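Local structure of phosphoenolpyruvate--protein phosphotransferase (Escherichia coli, 5T12) at residues Arg42-Leu47 / Glu88-Val93; Val106-Ala111 / Asp128-Gly133; Asn148-Arg153 / Gln171-Gly176; Asp159-Thr164 / Val177-Gly182; Thr214-Gly219 / Val226-Val231. The protein is the EIN domain of Enzyme I-Ntr, which probably transfers the phosphoryl group from phosphoenolpyruvate to the carrier protein NPr in the nitrogen-metabolic phosphotransferase system. The protein carries 1 engineered substitution. One frame throughout, in Å; residues are numbered along the deposited sequence.

Interaction 1 (Arg42-Leu47 / Glu88-Val93); sequences RLTGAL and ELFAEV
Leu43 points from helix 36-61 into the face of helix 83-94 that carries Leu89, Phe90 and Val93. The two helix pieces run nearly antiparallel, with 155° between their directions and their axes 11.2 Å apart. Leu43 can be followed outward. Leu43 CB lies at the edge of the Phe90 ring, near the ring plane, 4.2 Å from Phe90 CE1. CG sits beside the backbone N and anti to the carbonyl carbon (chi1 -86°), which carries the branch toward the other helix. At the tip, Leu43 CD1 is 3.6 Å from Val93 CG2; these two side chains slide past each other in opposite directions. The same Leu43 CD1 is 4.1 Å from Leu89 CB.

One turn further on, Leu47 and Leu89 meet tip to tip. Leu89 CD1 touches both methyls of Leu47, with Leu47 CD1 at 3.7 Å. On the flank, Thr44 and Phe90 cross at about a right angle, and Thr44 CG2 is 3.7 Å from Phe90 CZ. The Thr44 hydroxyl turns to its own helix and is hydrogen-bonded to Glu41 O.

No hydrogen bond crosses the contact; it is held by aliphatic carbons and one ring. Ala99 and Val103 of helix 99-115 also touch Leu43, and Leu136 of helix 126-140 touches Leu47. This is the apolar interior of an antiparallel helical bundle, the alpha subdomain of the EIN fold.

Interaction 2 (Val106-Ala111 / Asp128-Gly133); sequences VIEKFA and DLRALG
Ile107 faces Gly133 and Ala111 faces Leu129 across two helix pieces that run almost exactly antiparallel, at 175°. Their axes come within 9.0 Å. In both facing pairs the CA atoms, Ile107 to Gly133 and Ala111 to Leu129, are 5.9 Å apart. Gly133 makes this close fit possible. A CB on Gly133 would clash with Ile107 CG1; without one, Ile107 CG1 packs 3.6 Å from Gly133 CA. The other branch of the isoleucine, Ile107 CG2, rests 3.6 Å from the backbone atom Leu129 O and also meets the CA of Arg130.

At the flank, Arg130 reaches across Ala111 with its chain extended from CG to NE. The guanidinium lies flat against the methyl: Ala111 CB stands 3.8 Å above the plane, over its centre. Glu108 comes to the guanidinium edge and crosses Arg130 at about a right angle. The touch is made by a methylene, Glu108 CG to Arg130 NH1 at 3.5 Å. The carboxylate plane is turned 70° from that of the guanidinium, and Glu108 OE1 stays 4.2 Å from Arg130 NH1.

Helix 68-80 adds Leu79 against Leu129. The contact thus rests on close backbone approach and on carbon packing. The two opposite charges probably attract at a distance, but they form no salt bridge, and no hydrogen bond joins the two segments.

Interaction 3 (Asn148-Arg153 / Gln171-Gly176); sequences NAWPER and QDRLVG
Arg173 and Arg153 carry most of this contact, at one end of two adjacent parallel strands, 154-158 and 174-179, in the alpha/beta mobile domain of the PEP-utilising family. Arg173 has the most surface buried. Its chain is extended from CG to NE and runs across the carbonyls of the loop 148-153. Arg173 CD lies 3.2 Å from Pro151 O, and Arg173 CG lies 3.5 Å from Glu152 O. Arg173 NE is also near Pro151 O, but the angle is too poor for a hydrogen bond.

At its tip, Arg173 NH1 comes to the edge of the Trp150 indole, near the ring plane and 3.6 Å from Trp150 CE3. The guanidinium thus does not lie over the ring, and the two planes are 35° apart. Trp150 also packs edge-to-face with Trp17 of strand 11-18 and meets the ring of Phe154.

Arg153 approaches through its backbone as well as its side chain. Arg153 CA makes a CH...O contact of 3.5 Å with Arg173 O. The side chain bends at chi2 (-67°), and Arg153 CD reaches Val175 CG1 at 3.7 Å; the two side chains cross at about a right angle. Asp172 O stands over one face of the Arg153 guanidinium, offset toward the rim. In the plane of that guanidinium, Arg153 NH1 gives an almost straight hydrogen bond (172°) to Glu152 O at 3.3 Å, reaching it from above the carbonyl plane.

Interaction 4 (Asp159-Thr164 / Val177-Gly182); sequences DELSAT and VVVRDG
Asp159 and Asp181 supply the hydrogen bond of this contact. Asp181 N donates to Asp159 O at 2.9 Å, somewhat bent (142° at the hydrogen) and tilted slightly from the carbonyl plane. It ties the loop after strand 154-158 to the loop after strand 174-179. Within 159-164, Ser162 OG at the N-cap and Thr164 OG1 in the first turn of helix 163-166 are hydrogen-bonded at 3.0 Å.

The charged groups are less favourable. Glu160 OE2 lies 4.4 Å from Asp181 OD2, two like charges that would probably repel. Asp181 is poorly ordered, so the details of its hydrogen bond and the spacing of the acids are both uncertain.

The apolar part centres on Leu161. It has CG anti to its backbone N (chi1 -173°) and reaches toward the strand. Leu161 CD2 meets Val177 CG1 tip to tip at 3.8 Å. Val179 crosses Leu161 at about a right angle, with Val179 CG2 3.8 Å from Leu161 CB. The other methyl, Val179 CG1, lies 3.6 Å from Asp159 O. An alanine at Val179 would lack both methyls and would probably open a gap beside Leu161 CB and next to the Asp159 carbonyl.

The contact belongs to the beta-alpha-beta unit made by strand 154-158, helix 163-166 and strand 174-179. Met201 of strand 199-201 packs on both Leu161 and Val179. Ala188 of helix 187-195 touches Leu161, while Ala163 and Thr164 lean on helix 126-140.

Interaction 5 (Thr214-Gly219 / Val226-Val231); sequences TLIVDG and VDPEPV
Leu215 and Val226 form an antiparallel non-hydrogen-bonded pair, with their CA atoms 5.0 Å apart, in the hairpin of strands 214-218 and 223-226. The pair is flanked by a backbone hydrogen bond. Asp227 N donates to Thr214 O at 3.1 Å, nearly straight at 164°. Asp227 lies where the chain leaves the strand for helix 228-241. Its carboxylate turns to Arg213 in a salt bridge.

The remaining contacts are apolar. Leu215 and Val226 lie side by side and point the same way, with Leu215 CD2 4.1 Å from Val226 CG1. Leu210 of helix 207-210 touches both. Pro228 packs against Thr214 and Ile216. Pro228 CD meets Thr214 CG2 at 3.7 Å, the two side chains crossing at about a right angle. Pro228 CB meets Ile216 CD1 at 3.6 Å. An alanine at Ile216 would probably leave Pro228 CB without its apolar neighbour on the strand.

The chemistry is thus of two kinds. A single backbone hydrogen bond, from Asp227 to Thr214, joins the two segments. Next to it, the Pro228 ring rests on strand 214-218 through carbon contacts with the Thr214 and Ile216 side chains.

Interactions 1 and 2 belong to the helical part of the chain. They touch through Leu89 and Val106, and helices 83-94 and 99-115 follow each other. Interaction 1 is buried and purely apolar; interaction 2 is partly buried, with charged groups at its flank. Interactions 3, 4 and 5 share the mixed sheet. Interactions 3 and 4 use opposite ends of strand 174-179: the first is a surface contact of arginines with carbonyls, the second mixes a valine-leucine core with exposed acids. Interaction 5, also at the surface, combines strand pairing with proline packing. Val217 touches Gly176 and Val177. Ala131 touches Ala163 and Thr164, so interactions 2 and 4 meet where helix 126-140 packs on helix 163-166.

Interaction 1 (Arg42-Leu47 / Glu88-Val93)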
# COMPACT_ATOMS: atom_id res chain seq x y z
N ARG A 42 -18.13 13.79 2.37
CA ARG A 42 -17.32 12.62 2.05
C ARG A 42 -15.83 12.89 2.24
O ARG A 42 -15.07 11.98 2.59
CB ARG A 42 -17.58 12.18 0.61
CG ARG A 42 -19.01 11.73 0.32
CD ARG A 42 -19.16 11.40 -1.15
NE ARG A 42 -18.20 10.38 -1.57
CZ ARG A 42 -17.68 10.31 -2.79
NH1 ARG A 42 -18.02 11.19 -3.71
NH2 ARG A 42 -16.81 9.35 -3.08
N LEU A 43 -15.40 14.14 2.02
CA LEU A 43 -13.99 14.48 2.16
C LEU A 43 -13.58 14.56 3.63
O LEU A 43 -12.51 14.07 4.00
CB LEU A 43 -13.69 15.80 1.45
CG LEU A 43 -13.38 15.66 -0.04
CD1 LEU A 43 -13.47 17.01 -0.74
CD2 LEU A 43 -11.99 15.06 -0.23
N THR A 44 -14.41 15.18 4.47
CA THR A 44 -14.10 15.25 5.89
C THR A 44 -14.09 13.87 6.53
O THR A 44 -13.36 13.64 7.50
CB THR A 44 -15.10 16.16 6.62
OG1 THR A 44 -16.43 15.71 6.35
CG2 THR A 44 -14.95 17.60 6.15
N GLY A 45 -14.88 12.94 6.00
CA GLY A 45 -14.84 11.58 6.50
C GLY A 45 -13.54 10.87 6.15
O GLY A 45 -12.97 10.16 6.97
N ALA A 46 -13.06 11.06 4.91
CA ALA A 46 -11.83 10.40 4.49
C ALA A 46 -10.61 11.01 5.16
O ALA A 46 -9.68 10.30 5.55
CB ALA A 46 -11.70 10.46 2.97
N LEU A 47 -10.59 12.34 5.30
CA LEU A 47 -9.46 13.00 5.94
C LEU A 47 -9.32 12.57 7.39
O LEU A 47 -8.20 12.39 7.89
CB LEU A 47 -9.61 14.52 5.85
CG LEU A 47 -9.48 15.17 4.47
CD1 LEU A 47 -9.83 16.64 4.54
CD2 LEU A 47 -8.07 14.98 3.91
N GLU A 88 -8.09 23.60 0.78
CA GLU A 88 -7.65 23.35 -0.60
C GLU A 88 -8.58 22.37 -1.30
O GLU A 88 -8.87 22.52 -2.49
CB GLU A 88 -6.22 22.82 -0.61
CG GLU A 88 -5.15 23.82 -0.18
CD GLU A 88 -5.00 24.98 -1.14
OE1 GLU A 88 -5.81 25.93 -1.07
OE2 GLU A 88 -4.06 24.95 -1.97
N LEU A 89 -9.06 21.36 -0.57
CA LEU A 89 -9.96 20.37 -1.15
C LEU A 89 -11.37 20.93 -1.33
O LEU A 89 -12.04 20.61 -2.31
CB LEU A 89 -9.99 19.12 -0.27
CG LEU A 89 -8.67 18.37 -0.12
CD1 LEU A 89 -8.72 17.42 1.06
CD2 LEU A 89 -8.33 17.62 -1.39
N PHE A 90 -11.83 21.77 -0.40
CA PHE A 90 -13.15 22.37 -0.54
C PHE A 90 -13.19 23.39 -1.67
O PHE A 90 -14.26 23.60 -2.27
CB PHE A 90 -13.58 23.03 0.77
CG PHE A 90 -14.14 22.07 1.79
CD1 PHE A 90 -14.02 20.70 1.60
CD2 PHE A 90 -14.79 22.53 2.91
CE1 PHE A 90 -14.53 19.81 2.53
CE2 PHE A 90 -15.31 21.65 3.85
CZ PHE A 90 -15.18 20.29 3.65
N ALA A 91 -12.06 24.02 -1.97
CA ALA A 91 -12.01 24.97 -3.08
C ALA A 91 -12.27 24.28 -4.42
O ALA A 91 -12.84 24.89 -5.33
CB ALA A 91 -10.66 25.68 -3.11
N GLU A 92 -11.87 23.02 -4.55
CA GLU A 92 -12.16 22.27 -5.77
C GLU A 92 -13.60 21.78 -5.80
O GLU A 92 -14.17 21.63 -6.88
CB GLU A 92 -11.19 21.10 -5.91
CG GLU A 92 -9.76 21.51 -6.21
CD GLU A 92 -9.62 22.18 -7.57
OE1 GLU A 92 -10.37 21.81 -8.50
OE2 GLU A 92 -8.77 23.08 -7.71
N VAL A 93 -14.20 21.54 -4.63
CA VAL A 93 -15.60 21.12 -4.60
C VAL A 93 -16.51 22.26 -5.02
O VAL A 93 -17.51 22.06 -5.73
CB VAL A 93 -15.97 20.60 -3.19
CG1 VAL A 93 -17.43 20.17 -3.15
CG2 VAL A 93 -15.06 19.44 -2.81

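Interaction 2 (Val106-Ala111 / Asp128-Gly133)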
# COMPACT_ATOMS: atom_id res chain seq x y z
N VAL A 106 -5.52 18.28 -5.86
CA VAL A 106 -4.69 18.88 -4.82
C VAL A 106 -3.37 18.12 -4.67
O VAL A 106 -2.30 18.72 -4.61
CB VAL A 106 -5.46 18.94 -3.49
CG1 VAL A 106 -4.52 19.32 -2.35
CG2 VAL A 106 -6.60 19.93 -3.59
N ILE A 107 -3.44 16.79 -4.62
CA ILE A 107 -2.25 15.99 -4.35
C ILE A 107 -1.24 16.14 -5.48
O ILE A 107 -0.04 16.35 -5.24
CB ILE A 107 -2.62 14.51 -4.12
CG1 ILE A 107 -2.89 14.25 -2.63
CG2 ILE A 107 -1.52 13.59 -4.61
CD1 ILE A 107 -4.16 14.89 -2.10
N GLU A 108 -1.70 16.06 -6.73
CA GLU A 108 -0.78 16.17 -7.86
C GLU A 108 -0.20 17.57 -7.98
O GLU A 108 0.96 17.74 -8.36
CB GLU A 108 -1.49 15.77 -9.16
CG GLU A 108 -1.89 14.30 -9.21
CD GLU A 108 -2.29 13.85 -10.60
OE1 GLU A 108 -2.56 12.64 -10.77
OE2 GLU A 108 -2.33 14.69 -11.52
N LYS A 109 -1.00 18.59 -7.65
CA LYS A 109 -0.50 19.96 -7.68
C LYS A 109 0.65 20.15 -6.69
O LYS A 109 1.65 20.79 -7.01
CB LYS A 109 -1.63 20.94 -7.37
CG LYS A 109 -1.18 22.37 -7.12
CD LYS A 109 -2.32 23.36 -7.32
CE LYS A 109 -2.53 24.24 -6.10
NZ LYS A 109 -3.06 23.47 -4.94
N PHE A 110 0.52 19.59 -5.49
CA PHE A 110 1.57 19.75 -4.49
C PHE A 110 2.71 18.77 -4.69
O PHE A 110 3.86 19.09 -4.37
CB PHE A 110 0.98 19.61 -3.08
CG PHE A 110 0.22 20.82 -2.62
CD1 PHE A 110 0.90 21.98 -2.29
CD2 PHE A 110 -1.16 20.80 -2.53
CE1 PHE A 110 0.21 23.11 -1.87
CE2 PHE A 110 -1.85 21.93 -2.10
CZ PHE A 110 -1.16 23.08 -1.77
N ALA A 111 2.42 17.57 -5.20
CA ALA A 111 3.50 16.64 -5.52
C ALA A 111 4.40 17.20 -6.62
O ALA A 111 5.62 17.02 -6.58
CB ALA A 111 2.92 15.28 -5.94
N ASP A 128 5.73 10.50 -1.37
CA ASP A 128 4.90 10.32 -0.18
C ASP A 128 3.55 11.00 -0.33
O ASP A 128 2.53 10.48 0.11
CB ASP A 128 5.63 10.86 1.06
CG ASP A 128 6.92 10.12 1.35
OD1 ASP A 128 7.48 9.52 0.41
OD2 ASP A 128 7.36 10.13 2.51
N LEU A 129 3.54 12.18 -0.95
CA LEU A 129 2.28 12.91 -1.14
C LEU A 129 1.33 12.13 -2.03
O LEU A 129 0.12 12.09 -1.77
CB LEU A 129 2.56 14.29 -1.72
CG LEU A 129 2.83 15.43 -0.73
CD1 LEU A 129 1.65 15.60 0.21
CD2 LEU A 129 4.12 15.20 0.05
N ARG A 130 1.85 11.49 -3.08
CA ARG A 130 1.00 10.66 -3.93
C ARG A 130 0.47 9.45 -3.15
O ARG A 130 -0.67 9.02 -3.36
CB ARG A 130 1.76 10.21 -5.17
CG ARG A 130 2.28 11.36 -6.02
CD ARG A 130 2.74 10.88 -7.39
NE ARG A 130 3.30 11.98 -8.17
CZ ARG A 130 2.57 12.83 -8.88
NH1 ARG A 130 1.25 12.72 -8.90
NH2 ARG A 130 3.15 13.80 -9.57
N ALA A 131 1.29 8.90 -2.26
CA ALA A 131 0.84 7.79 -1.42
C ALA A 131 -0.29 8.22 -0.50
O ALA A 131 -1.27 7.49 -0.32
CB ALA A 131 2.01 7.23 -0.62
N LEU A 132 -0.17 9.41 0.10
CA LEU A 132 -1.25 9.93 0.93
C LEU A 132 -2.51 10.15 0.12
O LEU A 132 -3.62 9.90 0.60
CB LEU A 132 -0.82 11.23 1.61
CG LEU A 132 -0.25 11.14 3.03
CD1 LEU A 132 1.02 10.30 3.06
CD2 LEU A 132 0.00 12.52 3.61
N GLY A 133 -2.36 10.62 -1.12
CA GLY A 133 -3.52 10.73 -2.00
C GLY A 133 -4.11 9.39 -2.34
O GLY A 133 -5.34 9.23 -2.38

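Interaction 3 (Asn148-Arg153 / Gln171-Gly176)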
# COMPACT_ATOMS: atom_id res chain seq x y z
N ASN A 148 -14.33 -4.80 -3.07
CA ASN A 148 -13.76 -5.96 -2.39
C ASN A 148 -13.27 -6.99 -3.40
O ASN A 148 -13.43 -8.20 -3.20
CB ASN A 148 -14.78 -6.58 -1.43
CG ASN A 148 -15.98 -7.17 -2.15
OD1 ASN A 148 -16.21 -8.38 -2.11
ND2 ASN A 148 -16.77 -6.32 -2.80
N ALA A 149 -12.66 -6.51 -4.48
CA ALA A 149 -12.10 -7.39 -5.50
C ALA A 149 -10.92 -8.21 -5.01
O ALA A 149 -10.40 -9.04 -5.77
CB ALA A 149 -11.68 -6.57 -6.73
N TRP A 150 -10.49 -8.01 -3.77
CA TRP A 150 -9.39 -8.76 -3.19
C TRP A 150 -9.89 -10.10 -2.64
O TRP A 150 -11.05 -10.22 -2.25
CB TRP A 150 -8.73 -7.97 -2.07
CG TRP A 150 -8.38 -6.56 -2.43
CD1 TRP A 150 -7.38 -6.15 -3.26
CD2 TRP A 150 -9.04 -5.37 -1.97
NE1 TRP A 150 -7.37 -4.78 -3.34
CE2 TRP A 150 -8.38 -4.28 -2.56
CE3 TRP A 150 -10.12 -5.13 -1.11
CZ2 TRP A 150 -8.76 -2.96 -2.32
CZ3 TRP A 150 -10.49 -3.82 -0.88
CH2 TRP A 150 -9.82 -2.75 -1.48
N PRO A 151 -9.03 -11.11 -2.61
CA PRO A 151 -9.37 -12.35 -1.90
C PRO A 151 -9.48 -12.09 -0.40
O PRO A 151 -9.10 -11.04 0.10
CB PRO A 151 -8.21 -13.29 -2.22
CG PRO A 151 -7.55 -12.69 -3.43
CD PRO A 151 -7.73 -11.21 -3.30
N GLU A 152 -10.03 -13.08 0.31
CA GLU A 152 -10.15 -12.96 1.76
C GLU A 152 -8.78 -12.78 2.41
O GLU A 152 -8.61 -11.96 3.31
CB GLU A 152 -10.87 -14.17 2.33
CG GLU A 152 -11.34 -14.00 3.77
CD GLU A 152 -12.06 -15.21 4.29
OE1 GLU A 152 -11.45 -16.30 4.35
OE2 GLU A 152 -13.26 -15.09 4.65
N ARG A 153 -7.80 -13.56 1.96
CA ARG A 153 -6.39 -13.37 2.29
C ARG A 153 -5.58 -13.57 1.02
O ARG A 153 -5.91 -14.45 0.21
CB ARG A 153 -5.93 -14.35 3.38
CG ARG A 153 -6.62 -14.20 4.72
CD ARG A 153 -6.25 -12.89 5.39
NE ARG A 153 -6.54 -12.91 6.82
CZ ARG A 153 -7.72 -12.59 7.34
NH1 ARG A 153 -8.72 -12.22 6.56
NH2 ARG A 153 -7.90 -12.64 8.66
N GLN A 171 -4.98 -3.78 4.88
CA GLN A 171 -4.00 -4.48 5.71
C GLN A 171 -4.52 -5.83 6.18
O GLN A 171 -3.78 -6.82 6.21
CB GLN A 171 -3.59 -3.63 6.90
CG GLN A 171 -2.78 -4.39 7.94
CD GLN A 171 -2.40 -3.54 9.14
OE1 GLN A 171 -3.18 -3.38 10.08
NE2 GLN A 171 -1.19 -2.99 9.11
N ASP A 172 -5.80 -5.89 6.56
CA ASP A 172 -6.35 -7.12 7.14
C ASP A 172 -6.25 -8.29 6.17
O ASP A 172 -6.11 -9.44 6.60
CB ASP A 172 -7.80 -6.89 7.55
CG ASP A 172 -8.65 -6.34 6.43
OD1 ASP A 172 -8.20 -5.39 5.75
OD2 ASP A 172 -9.77 -6.85 6.21
N ARG A 173 -6.32 -8.02 4.87
CA ARG A 173 -6.26 -9.08 3.86
C ARG A 173 -4.84 -9.37 3.39
O ARG A 173 -4.55 -10.50 2.99
CB ARG A 173 -7.14 -8.71 2.67
CG ARG A 173 -8.60 -8.50 3.01
CD ARG A 173 -9.43 -8.36 1.75
NE ARG A 173 -10.79 -8.85 1.93
CZ ARG A 173 -11.87 -8.08 1.88
NH1 ARG A 173 -11.76 -6.78 1.65
NH2 ARG A 173 -13.07 -8.62 2.06
N LEU A 174 -3.96 -8.37 3.42
CA LEU A 174 -2.59 -8.53 2.95
C LEU A 174 -1.77 -9.24 4.03
O LEU A 174 -1.54 -8.70 5.11
CB LEU A 174 -1.98 -7.18 2.61
CG LEU A 174 -0.54 -7.18 2.10
CD1 LEU A 174 -0.43 -7.91 0.77
CD2 LEU A 174 -0.01 -5.76 1.98
N VAL A 175 -1.31 -10.46 3.72
CA VAL A 175 -0.52 -11.25 4.66
C VAL A 175 0.91 -11.47 4.19
O VAL A 175 1.73 -11.96 4.97
CB VAL A 175 -1.19 -12.61 4.96
CG1 VAL A 175 -2.59 -12.40 5.52
CG2 VAL A 175 -1.24 -13.46 3.71
N GLY A 176 1.23 -11.14 2.94
CA GLY A 176 2.58 -11.33 2.44
C GLY A 176 2.76 -10.62 1.11
O GLY A 176 1.79 -10.29 0.43

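Interaction 4 (Asp159-Thr164 / Val177-Gly182)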
# COMPACT_ATOMS: atom_id res chain seq x y z
N ASP A 159 6.06 -6.84 -9.77
CA ASP A 159 7.42 -6.63 -10.25
C ASP A 159 8.13 -5.53 -9.48
O ASP A 159 9.35 -5.60 -9.30
CB ASP A 159 7.39 -6.29 -11.74
CG ASP A 159 6.46 -5.14 -12.05
OD1 ASP A 159 5.55 -4.88 -11.25
OD2 ASP A 159 6.65 -4.49 -13.10
N GLU A 160 7.40 -4.52 -9.01
CA GLU A 160 7.96 -3.43 -8.23
C GLU A 160 7.07 -3.17 -7.02
O GLU A 160 5.87 -3.47 -7.04
CB GLU A 160 8.09 -2.14 -9.06
CG GLU A 160 8.97 -2.26 -10.29
CD GLU A 160 10.41 -1.83 -10.02
OE1 GLU A 160 10.75 -1.58 -8.85
OE2 GLU A 160 11.19 -1.74 -10.99
N LEU A 161 7.67 -2.62 -5.96
CA LEU A 161 6.95 -2.31 -4.73
C LEU A 161 7.30 -0.89 -4.30
O LEU A 161 8.47 -0.57 -4.09
CB LEU A 161 7.29 -3.31 -3.62
CG LEU A 161 6.47 -3.18 -2.33
CD1 LEU A 161 4.99 -3.38 -2.61
CD2 LEU A 161 6.96 -4.17 -1.28
N SER A 162 6.28 -0.05 -4.18
CA SER A 162 6.45 1.33 -3.75
C SER A 162 5.36 1.67 -2.74
O SER A 162 4.43 0.89 -2.51
CB SER A 162 6.42 2.30 -4.93
OG SER A 162 5.17 2.25 -5.60
N ALA A 163 5.49 2.85 -2.13
CA ALA A 163 4.52 3.28 -1.12
C ALA A 163 3.13 3.47 -1.72
O ALA A 163 2.13 3.24 -1.03
CB ALA A 163 5.00 4.57 -0.46
N THR A 164 3.05 3.88 -2.98
CA THR A 164 1.75 4.09 -3.61
C THR A 164 1.01 2.78 -3.82
O THR A 164 -0.23 2.75 -3.78
CB THR A 164 1.91 4.82 -4.94
OG1 THR A 164 2.73 4.03 -5.82
CG2 THR A 164 2.57 6.17 -4.73
N VAL A 177 4.03 -10.38 0.77
CA VAL A 177 4.39 -9.68 -0.45
C VAL A 177 5.56 -10.40 -1.10
O VAL A 177 6.48 -10.87 -0.42
CB VAL A 177 4.75 -8.20 -0.19
CG1 VAL A 177 5.03 -7.47 -1.50
CG2 VAL A 177 3.63 -7.50 0.58
N VAL A 178 5.53 -10.50 -2.43
CA VAL A 178 6.62 -11.09 -3.21
C VAL A 178 6.94 -10.14 -4.35
O VAL A 178 6.10 -9.88 -5.22
CB VAL A 178 6.26 -12.47 -3.76
CG1 VAL A 178 7.40 -13.00 -4.63
CG2 VAL A 178 5.96 -13.43 -2.62
N VAL A 179 8.17 -9.63 -4.37
CA VAL A 179 8.61 -8.70 -5.40
C VAL A 179 9.71 -9.35 -6.24
O VAL A 179 10.60 -10.01 -5.69
CB VAL A 179 9.08 -7.36 -4.79
CG1 VAL A 179 8.98 -6.26 -5.83
CG2 VAL A 179 8.23 -7.01 -3.58
N ARG A 180 9.62 -9.19 -7.56
CA ARG A 180 10.60 -9.74 -8.50
C ARG A 180 11.78 -8.79 -8.70
O ARG A 180 12.93 -9.20 -8.57
CB ARG A 180 9.92 -10.08 -9.83
CG ARG A 180 10.90 -10.62 -10.87
CD ARG A 180 10.34 -10.55 -12.27
NE ARG A 180 10.87 -11.60 -13.13
CZ ARG A 180 11.75 -11.41 -14.10
NH1 ARG A 180 12.21 -10.19 -14.35
NH2 ARG A 180 12.18 -12.43 -14.83
N ASP A 181 11.55 -7.51 -8.98
CA ASP A 181 12.62 -6.53 -8.83
C ASP A 181 12.33 -5.70 -7.58
O ASP A 181 11.24 -5.12 -7.48
CB ASP A 181 12.75 -5.61 -10.04
CG ASP A 181 12.80 -6.36 -11.37
OD1 ASP A 181 13.30 -7.50 -11.39
OD2 ASP A 181 12.34 -5.79 -12.39
N GLY A 182 13.27 -5.68 -6.63
CA GLY A 182 13.18 -4.72 -5.54
C GLY A 182 14.52 -4.53 -4.87
O GLY A 182 15.50 -5.22 -5.17

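Interaction 5 (Thr214-Gly219 / Val226-Val231)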
# COMPACT_ATOMS: atom_id res chain seq x y z
N THR A 214 -1.96 -20.70 -4.83
CA THR A 214 -1.57 -20.72 -3.43
C THR A 214 -0.05 -20.60 -3.31
O THR A 214 0.70 -21.28 -4.01
CB THR A 214 -2.05 -22.01 -2.76
OG1 THR A 214 -3.48 -22.07 -2.82
CG2 THR A 214 -1.60 -22.05 -1.31
N LEU A 215 0.40 -19.72 -2.41
CA LEU A 215 1.81 -19.47 -2.21
C LEU A 215 2.13 -19.49 -0.72
O LEU A 215 1.30 -19.14 0.12
CB LEU A 215 2.24 -18.12 -2.80
CG LEU A 215 1.82 -17.79 -4.23
CD1 LEU A 215 2.14 -16.33 -4.54
CD2 LEU A 215 2.51 -18.71 -5.23
N ILE A 216 3.36 -19.90 -0.40
CA ILE A 216 3.93 -19.76 0.94
C ILE A 216 5.14 -18.85 0.82
O ILE A 216 6.12 -19.20 0.14
CB ILE A 216 4.31 -21.11 1.56
CG1 ILE A 216 3.10 -22.03 1.68
CG2 ILE A 216 4.95 -20.90 2.93
CD1 ILE A 216 3.40 -23.34 2.38
N VAL A 217 5.09 -17.70 1.47
CA VAL A 217 6.21 -16.76 1.51
C VAL A 217 6.92 -16.93 2.84
O VAL A 217 6.30 -16.88 3.90
CB VAL A 217 5.74 -15.31 1.29
CG1 VAL A 217 4.56 -14.97 2.19
CG2 VAL A 217 6.90 -14.34 1.52
N ASP A 218 8.23 -17.15 2.78
CA ASP A 218 9.07 -17.35 3.96
C ASP A 218 10.08 -16.21 4.00
O ASP A 218 11.08 -16.23 3.27
CB ASP A 218 9.75 -18.72 3.93
CG ASP A 218 10.72 -18.92 5.08
OD1 ASP A 218 10.60 -18.23 6.11
OD2 ASP A 218 11.61 -19.79 4.95
N GLY A 219 9.82 -15.22 4.86
CA GLY A 219 10.69 -14.07 5.00
C GLY A 219 11.87 -14.25 5.92
O GLY A 219 12.74 -13.38 5.97
N VAL A 226 5.57 -22.52 -4.33
CA VAL A 226 4.44 -22.46 -5.24
C VAL A 226 3.72 -23.80 -5.21
O VAL A 226 4.32 -24.84 -5.48
CB VAL A 226 4.88 -22.10 -6.67
CG1 VAL A 226 3.68 -21.83 -7.54
CG2 VAL A 226 5.83 -20.91 -6.65
N ASP A 227 2.42 -23.77 -4.88
CA ASP A 227 1.50 -24.91 -4.90
C ASP A 227 1.82 -25.91 -3.80
O ASP A 227 2.14 -27.07 -4.11
CB ASP A 227 1.56 -25.62 -6.26
CG ASP A 227 1.20 -24.72 -7.41
OD1 ASP A 227 0.20 -23.96 -7.30
OD2 ASP A 227 1.91 -24.76 -8.44
N PRO A 228 1.74 -25.53 -2.51
CA PRO A 228 2.27 -26.42 -1.46
C PRO A 228 1.48 -27.71 -1.28
O PRO A 228 2.03 -28.68 -0.74
CB PRO A 228 2.21 -25.55 -0.19
CG PRO A 228 1.17 -24.52 -0.48
CD PRO A 228 1.33 -24.23 -1.95
N GLU A 229 0.23 -27.75 -1.73
CA GLU A 229 -0.61 -28.91 -1.44
C GLU A 229 -0.10 -30.18 -2.11
O GLU A 229 -0.00 -31.21 -1.42
CB GLU A 229 -2.06 -28.60 -1.80
CG GLU A 229 -3.03 -29.73 -1.43
CD GLU A 229 -4.43 -29.49 -1.94
OE1 GLU A 229 -4.63 -29.44 -3.17
OE2 GLU A 229 -5.35 -29.37 -1.10
N PRO A 230 0.21 -30.21 -3.42
CA PRO A 230 0.86 -31.41 -3.98
C PRO A 230 2.10 -31.87 -3.22
O PRO A 230 2.30 -33.08 -3.06
CB PRO A 230 1.20 -30.98 -5.41
CG PRO A 230 0.10 -30.05 -5.76
CD PRO A 230 -0.26 -29.31 -4.49
N VAL A 231 2.95 -30.94 -2.78
CA VAL A 231 4.15 -31.34 -2.04
C VAL A 231 3.77 -31.94 -0.70
O VAL A 231 4.41 -32.89 -0.22
CB VAL A 231 5.10 -30.13 -1.88
CG1 VAL A 231 6.37 -30.55 -1.16
CG2 VAL A 231 5.42 -29.52 -3.23